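Local atomic coordinates of homoserine kinase (Cytophaga hutchinsonii, PDB entry 4P52), a protein that catalyses, as a homoserine kinase of the GHMP family, the ATP-dependent phosphorylation of L-homoserine to O-phospho-L-homoserine. Residues Val174-Arg177 / Pro181-Val184; Val87-Leu92 / Glu153-Gly158; Ala304-Phe309 / Ser316-Ser321. All blocks are in the same frame, centred on the assembly; numbering follows the deposited sequence.

Interaction 1 of 3, residues Val174-Arg177 / Pro181-Val184; sequences VLVR and PLDV
Val176 and Val184 face each other across a beta hairpin whose strands, 173-178 and 183-187, run antiparallel at one end of the large mixed sheet. They form a non-hydrogen-bonded pair, with their CA atoms 4.6 Å apart and their side chains on the same face. On the turn side of this pair the backbone bond from Arg177 N to Asp183 O, 2.8 Å long, ties the strands together. A CA-H...O contact from Val184 CA to Leu175 O, at 3.5 Å, adds to the strand pairing.

The apolar contacts are made by branch ends. Val174 CG1 meets Val184 CG1 at 3.5 Å, the two side chains crossing obliquely, while Val176 CG1 lies more loosely against Leu182 CD1. Helix 162-170 covers this valine face through Ala162 and Ala166.

The charged pair sits nearer the turn of the hairpin. Bends at chi2 and chi3 of Arg177 bring its guanidinium across the Asp183 side chain. Arg246 of the second subunit bridges to Asp183 OD2 as well, and Asn228 of that subunit accepts a bond from Arg177 NE, so the ion pair belongs to the dimer interface. One carboxylate oxygen thus serves two arginines, which probably favours its ionised form. The salt bridge within the hairpin runs from Arg177 NH1 to the anti lone pair of Asp183 OD2 at 2.6 Å, with the oxygen near the guanidinium plane and the carboxylate turned 83° from it.

Interaction 2 of 3, residues Val87-Leu92 / Glu153-Gly158; sequences VSISIL and EFLACG
Ile89 and Ala156 mark the nearest approach of two helical backbones, with their CA atoms 7.6 Å apart where helix 86-98 passes the last turn of helix 146-157. Each helix keeps its own backbone bonding: Ile91 N bonds to Val87 O on one side, and Cys157 N to Glu153 O on the other. Gly158, with positive phi, follows the end of the second helix, so the contact falls close to that helix's C-terminal end.

Ile89 makes both side-chain contacts of segment 87-92, and its two branches divide the work. CG2 stands anti to the backbone N and is directed to Leu155, reaching the CD1 methyl at 3.8 Å and, a little farther off, Leu155 CB at 4.1 Å. The longer branch, with CG1 beside the backbone N (chi1 -69°), carries its terminal methyl to the neighbouring residue instead, where Ile89 CD1 meets Ala156 CB at 4.0 Å. The isoleucine therefore spans two successive residues of helix 146-157. Around this pair, Leu155 also packs on Arg93 and Ala156 on Thr86, both of helix 86-98, which extends the seam along that helix. Ser90 and Cys157 turn to helix 120-135, touching Val129 and Ser121 respectively; that helix thus lies against both members of the pair.

The contact joins two helices of the GHMP kinase N-terminal region at its surface, and its chemistry is purely aliphatic: methyl groups and one methylene meet in van der Waals contact. Such a join has little directional preference, and its hold probably depends on the fit of the Ile89 branches and on burying hydrocarbon from water.

Interaction 3 of 3, residues Ala304-Phe309 / Ser316-Ser321; sequences AMKKGF and SDVYVS
Lys306 and Ser316 bury the most surface here, where strand 316-322 doubles back beside helix 295-310. The lysine starts with CG anti to the backbone N (chi1 170°), then bends at chi3 and chi4, so that its chain arches over the serine and brings the ammonium down beside the strand. On the way Lys306 CG passes 3.7 Å from Ser316 OG. At the end Lys306 NZ makes a weak hydrogen bond to Ser316 OG, 3.5 Å long.

A firmer link goes through water 1, which accepts from Lys306 NZ at 2.9 Å and from Val318 N at 3.1 Å, tying the side chain to a backbone N-H two residues on from Ser316.

The two short segments run antiparallel, their axes at 171° and 8.9 Å apart, as the helix and second strand of a beta-alpha-beta crossover from strand 288-292. Strand 194-200 lies between the two parallel strands in a four-stranded antiparallel sheet of order 2-3-1-4, consistent with the ferredoxin-like C-terminal domain of GHMP kinases. The helix packs on this sheet, with Met305 (selenomethionine) touching Thr196 and Ile198.

Val318, third in buried surface, lies under the bend of the lysine: its CG2 methyl is 4.1 Å from Lys306 CE, and the two side chains cross at a slant. With an alanine at Lys306, the Ser316 hydroxyl would probably lose this donor, the water one of its donors, and Val318 part of its cover. Deeper in, Phe309 comes against the serine methylene, Phe309 CB standing 4.3 Å from Ser316 CB, while its side chain also packs on Pro200 and Val267.

Overall arrangement
Along the chain the contacts follow in series: interaction 2, then interaction 1, then interaction 3. Interactions 1 and 2 are neighbours, with centres 20 Å apart and nearest atoms about 10 Å apart; they do not touch, but helix 146-157, a partner in interaction 2, also packs on Leu182 of the hairpin. Interaction 3 lies on the opposite side of the chain's centre from both, with its centre 31 Å from interaction 1 and 32 Å from interaction 2, and belongs to the four-stranded sheet rather than the mixed one. The three thus sample both halves of the GHMP kinase fold, and only interaction 1 reaches the second subunit.

Interaction 1 of 3, residues Val174-Arg177 / Pro181-Val184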
loop_
_atom_site.group_PDB
_atom_site.type_symbol
_atom_site.label_atom_id
_atom_site.label_comp_id
_atom_site.label_asym_id
_atom_site.label_seq_id
_atom_site.Cartn_x
_atom_site.Cartn_y
_atom_site.Cartn_z
ATOM N N VAL A 174 -6.993 1.612 10.802
ATOM C CA VAL A 174 -5.604 1.950 11.042
ATOM C C VAL A 174 -4.630 1.241 10.091
ATOM O O VAL A 174 -4.796 0.049 9.756
ATOM C CB VAL A 174 -5.261 1.640 12.518
ATOM C CG1 VAL A 174 -3.776 1.435 12.730
ATOM C CG2 VAL A 174 -5.798 2.740 13.433
ATOM N N LEU A 175 -3.617 1.990 9.649
ATOM C CA LEU A 175 -2.459 1.418 8.966
ATOM C C LEU A 175 -1.276 1.458 9.923
ATOM O O LEU A 175 -0.957 2.513 10.512
ATOM C CB LEU A 175 -2.141 2.188 7.681
ATOM C CG LEU A 175 -0.741 2.102 7.057
ATOM C CD1 LEU A 175 -0.600 0.821 6.271
ATOM C CD2 LEU A 175 -0.510 3.244 6.096
ATOM N N VAL A 176 -0.643 0.295 10.110
ATOM C CA VAL A 176 0.589 0.209 10.896
ATOM C C VAL A 176 1.735 0.179 9.904
ATOM O O VAL A 176 2.056 -0.873 9.293
ATOM C CB VAL A 176 0.646 -1.029 11.793
ATOM C CG1 VAL A 176 1.931 -1.016 12.617
ATOM C CG2 VAL A 176 -0.572 -1.064 12.697
ATOM N N ARG A 177 2.338 1.349 9.732
ATOM C CA ARG A 177 3.293 1.551 8.681
ATOM C C ARG A 177 4.647 0.916 9.030
ATOM O O ARG A 177 5.354 0.463 8.138
ATOM C CB ARG A 177 3.424 3.048 8.448
ATOM C CG ARG A 177 4.090 3.440 7.152
ATOM C CD ARG A 177 5.286 4.280 7.506
ATOM N NE ARG A 177 6.532 3.517 7.449
ATOM C CZ ARG A 177 7.601 3.742 8.213
ATOM N NH1 ARG A 177 7.580 4.671 9.146
ATOM N NH2 ARG A 177 8.696 3.010 8.056
ATOM N N PRO A 181 10.521 2.033 14.207
ATOM C CA PRO A 181 9.710 2.548 15.336
ATOM C C PRO A 181 8.213 2.414 15.053
ATOM O O PRO A 181 7.818 2.244 13.899
ATOM C CB PRO A 181 10.125 4.016 15.418
ATOM C CG PRO A 181 10.538 4.373 14.015
ATOM C CD PRO A 181 10.989 3.115 13.312
ATOM N N LEU A 182 7.388 2.484 16.091
ATOM C CA LEU A 182 5.954 2.244 15.935
ATOM C C LEU A 182 5.297 3.422 15.229
ATOM O O LEU A 182 5.269 4.544 15.751
ATOM C CB LEU A 182 5.318 1.974 17.290
ATOM C CG LEU A 182 3.908 1.379 17.362
ATOM C CD1 LEU A 182 3.668 0.282 16.327
ATOM C CD2 LEU A 182 3.659 0.868 18.778
ATOM N N ASP A 183 4.820 3.171 14.018
ATOM C CA ASP A 183 4.315 4.230 13.167
ATOM C C ASP A 183 2.901 3.899 12.718
ATOM O O ASP A 183 2.693 3.057 11.860
ATOM C CB ASP A 183 5.238 4.442 11.972
ATOM C CG ASP A 183 5.016 5.782 11.291
ATOM O OD1 ASP A 183 4.159 6.578 11.746
ATOM O OD2 ASP A 183 5.702 6.057 10.295
ATOM N N VAL A 184 1.929 4.570 13.313
ATOM C CA VAL A 184 0.515 4.241 13.138
ATOM C C VAL A 184 -0.243 5.416 12.535
ATOM O O VAL A 184 -0.036 6.562 12.909
ATOM C CB VAL A 184 -0.105 3.836 14.485
ATOM C CG1 VAL A 184 -1.608 3.694 14.353
ATOM C CG2 VAL A 184 0.526 2.541 14.947
#

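Interaction 2 of 3, residues Val87-Leu92 / Glu153-Gly158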
loop_
_atom_site.group_PDB
_atom_site.type_symbol
_atom_site.label_atom_id
_atom_site.label_comp_id
_atom_site.label_asym_id
_atom_site.label_seq_id
_atom_site.Cartn_x
_atom_site.Cartn_y
_atom_site.Cartn_z
ATOM N N VAL A 87 -3.382 -7.720 31.402
ATOM C CA VAL A 87 -4.022 -6.517 31.902
ATOM C C VAL A 87 -3.271 -5.955 33.109
ATOM O O VAL A 87 -2.985 -4.764 33.171
ATOM C CB VAL A 87 -5.479 -6.808 32.285
ATOM C CG1 VAL A 87 -6.148 -5.563 32.842
ATOM C CG2 VAL A 87 -6.251 -7.344 31.092
ATOM N N SER A 88 -2.943 -6.815 34.064
ATOM C CA SER A 88 -2.208 -6.383 35.242
ATOM C C SER A 88 -0.775 -5.922 34.926
ATOM O O SER A 88 -0.280 -4.965 35.541
ATOM C CB SER A 88 -2.250 -7.452 36.340
ATOM O OG SER A 88 -2.125 -8.750 35.793
ATOM N N ILE A 89 -0.126 -6.573 33.953
ATOM C CA ILE A 89 1.235 -6.182 33.550
ATOM C C ILE A 89 1.189 -4.769 32.987
ATOM O O ILE A 89 1.966 -3.913 33.393
ATOM C CB ILE A 89 1.886 -7.176 32.546
ATOM C CG1 ILE A 89 2.189 -8.520 33.230
ATOM C CG2 ILE A 89 3.169 -6.597 31.927
ATOM C CD1 ILE A 89 2.413 -9.672 32.256
ATOM N N SER A 90 0.251 -4.529 32.077
ATOM C CA SER A 90 0.054 -3.207 31.476
ATOM C C SER A 90 -0.149 -2.085 32.482
ATOM O O SER A 90 0.484 -1.017 32.383
ATOM C CB SER A 90 -1.176 -3.248 30.598
ATOM O OG SER A 90 -1.036 -4.289 29.666
ATOM N N ILE A 91 -1.062 -2.327 33.425
ATOM C CA ILE A 91 -1.439 -1.344 34.422
ATOM C C ILE A 91 -0.282 -1.114 35.384
ATOM O O ILE A 91 0.005 0.022 35.765
ATOM C CB ILE A 91 -2.696 -1.809 35.171
ATOM C CG1 ILE A 91 -3.889 -1.839 34.208
ATOM C CG2 ILE A 91 -2.955 -0.944 36.405
ATOM C CD1 ILE A 91 -5.137 -2.462 34.790
ATOM N N LEU A 92 0.404 -2.194 35.757
ATOM C CA LEU A 92 1.565 -2.069 36.632
ATOM C C LEU A 92 2.645 -1.192 36.001
ATOM O O LEU A 92 3.238 -0.346 36.691
ATOM C CB LEU A 92 2.111 -3.438 37.033
ATOM C CG LEU A 92 3.186 -3.481 38.141
ATOM C CD1 LEU A 92 2.821 -2.742 39.441
ATOM C CD2 LEU A 92 3.586 -4.934 38.405
ATOM N N GLU A 153 1.001 -6.767 26.233
ATOM C CA GLU A 153 0.842 -7.885 25.293
ATOM C C GLU A 153 2.131 -8.688 25.068
ATOM O O GLU A 153 2.115 -9.923 25.043
ATOM C CB GLU A 153 0.418 -7.336 23.943
ATOM C CG GLU A 153 -1.043 -7.002 23.822
ATOM C CD GLU A 153 -1.811 -8.151 23.221
ATOM O OE1 GLU A 153 -1.832 -8.267 21.963
ATOM O OE2 GLU A 153 -2.374 -8.932 24.023
ATOM N N PHE A 154 3.232 -7.966 24.868
ATOM C CA PHE A 154 4.517 -8.563 24.599
ATOM C C PHE A 154 4.969 -9.410 25.787
ATOM O O PHE A 154 5.222 -10.602 25.627
ATOM C CB PHE A 154 5.551 -7.488 24.226
ATOM C CG PHE A 154 6.897 -8.043 23.833
ATOM C CD1 PHE A 154 7.082 -8.664 22.590
ATOM C CD2 PHE A 154 7.993 -7.949 24.712
ATOM C CE1 PHE A 154 8.328 -9.184 22.236
ATOM C CE2 PHE A 154 9.242 -8.462 24.360
ATOM C CZ PHE A 154 9.407 -9.080 23.119
ATOM N N LEU A 155 5.037 -8.811 26.974
ATOM C CA LEU A 155 5.456 -9.544 28.176
ATOM C C LEU A 155 4.558 -10.741 28.540
ATOM O O LEU A 155 5.047 -11.717 29.067
ATOM C CB LEU A 155 5.620 -8.606 29.377
ATOM C CG LEU A 155 6.786 -7.619 29.298
ATOM C CD1 LEU A 155 6.594 -6.454 30.261
ATOM C CD2 LEU A 155 8.114 -8.323 29.559
ATOM N N ALA A 156 3.265 -10.676 28.255
ATOM C CA ALA A 156 2.355 -11.778 28.590
ATOM C C ALA A 156 2.297 -12.895 27.546
ATOM O O ALA A 156 2.498 -14.052 27.872
ATOM C CB ALA A 156 0.960 -11.253 28.874
ATOM N N CYS A 157 2.003 -12.559 26.297
ATOM C CA CYS A 157 1.841 -13.577 25.252
ATOM C C CYS A 157 3.092 -13.693 24.352
ATOM O O CYS A 157 3.079 -14.415 23.351
ATOM C CB CYS A 157 0.578 -13.290 24.425
ATOM S SG CYS A 157 -0.876 -12.790 25.393
ATOM N N GLY A 158 4.166 -12.986 24.723
ATOM C CA GLY A 158 5.425 -12.948 23.956
ATOM C C GLY A 158 5.347 -12.343 22.555
ATOM O O GLY A 158 6.212 -12.585 21.722
#

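Interaction 3 of 3, residues Ala304-Phe309 / Ser316-Ser321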
loop_
_atom_site.group_PDB
_atom_site.type_symbol
_atom_site.label_atom_id
_atom_site.label_comp_id
_atom_site.label_asym_id
_atom_site.label_seq_id
_atom_site.Cartn_x
_atom_site.Cartn_y
_atom_site.Cartn_z
ATOM N N ALA A 304 -25.810 -15.942 4.980
ATOM C CA ALA A 304 -25.258 -16.953 4.075
ATOM C C ALA A 304 -23.999 -17.637 4.646
ATOM O O ALA A 304 -23.774 -18.837 4.434
ATOM C CB ALA A 304 -25.000 -16.365 2.695
HETATM N N MSE A 305 -23.197 -16.885 5.390
HETATM C CA MSE A 305 -22.044 -17.454 6.076
HETATM C C MSE A 305 -22.508 -18.392 7.181
HETATM O O MSE A 305 -22.012 -19.516 7.276
HETATM C CB MSE A 305 -21.090 -16.382 6.577
HETATM C CG MSE A 305 -20.476 -15.576 5.434
HETATM SE SE MSE A 305 -19.057 -14.358 6.132
HETATM C CE MSE A 305 -20.080 -13.096 7.244
ATOM N N LYS A 306 -23.470 -17.959 8.000
ATOM C CA LYS A 306 -24.091 -18.840 9.000
ATOM C C LYS A 306 -24.577 -20.153 8.381
ATOM O O LYS A 306 -24.377 -21.233 8.947
ATOM C CB LYS A 306 -25.250 -18.140 9.716
ATOM C CG LYS A 306 -26.100 -19.055 10.605
ATOM C CD LYS A 306 -27.266 -18.336 11.282
ATOM C CE LYS A 306 -26.802 -17.244 12.252
ATOM N NZ LYS A 306 -25.871 -17.670 13.355
ATOM N N LYS A 307 -25.191 -20.063 7.212
ATOM C CA LYS A 307 -25.733 -21.238 6.557
ATOM C C LYS A 307 -24.599 -22.175 6.095
ATOM O O LYS A 307 -24.759 -23.401 6.102
ATOM C CB LYS A 307 -26.631 -20.792 5.403
ATOM C CG LYS A 307 -27.462 -21.875 4.770
ATOM C CD LYS A 307 -27.642 -21.638 3.275
ATOM C CE LYS A 307 -28.825 -22.437 2.716
ATOM N NZ LYS A 307 -28.924 -22.374 1.227
ATOM N N GLY A 308 -23.450 -21.602 5.713
ATOM C CA GLY A 308 -22.240 -22.384 5.415
ATOM C C GLY A 308 -21.746 -23.196 6.611
ATOM O O GLY A 308 -21.484 -24.378 6.482
ATOM N N PHE A 309 -21.647 -22.591 7.783
ATOM C CA PHE A 309 -21.172 -23.338 8.943
ATOM C C PHE A 309 -22.202 -24.310 9.493
ATOM O O PHE A 309 -21.829 -25.356 10.010
ATOM C CB PHE A 309 -20.710 -22.411 10.066
ATOM C CG PHE A 309 -19.350 -21.818 9.856
ATOM C CD1 PHE A 309 -18.240 -22.618 9.716
ATOM C CD2 PHE A 309 -19.172 -20.439 9.837
ATOM C CE1 PHE A 309 -16.976 -22.059 9.534
ATOM C CE2 PHE A 309 -17.903 -19.877 9.678
ATOM C CZ PHE A 309 -16.801 -20.691 9.526
ATOM N N SER A 316 -22.152 -20.907 15.359
ATOM C CA SER A 316 -21.613 -19.680 14.802
ATOM C C SER A 316 -22.324 -18.454 15.429
ATOM O O SER A 316 -23.520 -18.503 15.753
ATOM C CB SER A 316 -21.724 -19.704 13.239
ATOM O OG SER A 316 -23.072 -19.673 12.722
ATOM N N ASP A 317 -21.580 -17.366 15.599
ATOM C CA ASP A 317 -22.159 -16.083 15.986
ATOM C C ASP A 317 -21.809 -15.062 14.920
ATOM O O ASP A 317 -20.666 -15.004 14.448
ATOM C CB ASP A 317 -21.634 -15.607 17.346
ATOM C CG ASP A 317 -21.926 -16.597 18.454
ATOM O OD1 ASP A 317 -23.123 -16.821 18.783
ATOM O OD2 ASP A 317 -20.945 -17.165 18.987
ATOM N N VAL A 318 -22.788 -14.237 14.574
ATOM C CA VAL A 318 -22.643 -13.238 13.526
ATOM C C VAL A 318 -22.773 -11.858 14.146
ATOM O O VAL A 318 -23.648 -11.640 14.977
ATOM C CB VAL A 318 -23.719 -13.456 12.437
ATOM C CG1 VAL A 318 -23.676 -12.367 11.383
ATOM C CG2 VAL A 318 -23.507 -14.825 11.778
ATOM N N TYR A 319 -21.906 -10.937 13.747
ATOM C CA TYR A 319 -22.005 -9.547 14.181
ATOM C C TYR A 319 -21.936 -8.634 12.960
ATOM O O TYR A 319 -21.162 -8.897 12.024
ATOM C CB TYR A 319 -20.849 -9.190 15.114
ATOM C CG TYR A 319 -20.685 -10.136 16.257
ATOM C CD1 TYR A 319 -19.901 -11.275 16.126
ATOM C CD2 TYR A 319 -21.327 -9.885 17.491
ATOM C CE1 TYR A 319 -19.748 -12.145 17.191
ATOM C CE2 TYR A 319 -21.203 -10.760 18.567
ATOM C CZ TYR A 319 -20.419 -11.881 18.407
ATOM O OH TYR A 319 -20.268 -12.733 19.460
ATOM N N VAL A 320 -22.711 -7.560 12.973
ATOM C CA VAL A 320 -22.776 -6.682 11.826
ATOM C C VAL A 320 -22.650 -5.275 12.352
ATOM O O VAL A 320 -23.365 -4.894 13.280
ATOM C CB VAL A 320 -24.124 -6.846 11.080
ATOM C CG1 VAL A 320 -24.309 -5.780 10.029
ATOM C CG2 VAL A 320 -24.206 -8.211 10.413
ATOM N N SER A 321 -21.721 -4.508 11.792
ATOM C CA SER A 321 -21.604 -3.103 12.154
ATOM C C SER A 321 -20.811 -2.325 11.132
ATOM O O SER A 321 -20.123 -2.911 10.311
ATOM C CB SER A 321 -20.965 -2.942 13.548
ATOM O OG SER A 321 -19.550 -3.068 13.534
HETATM O O HOH W 1 -25.598 -15.504 15.188
#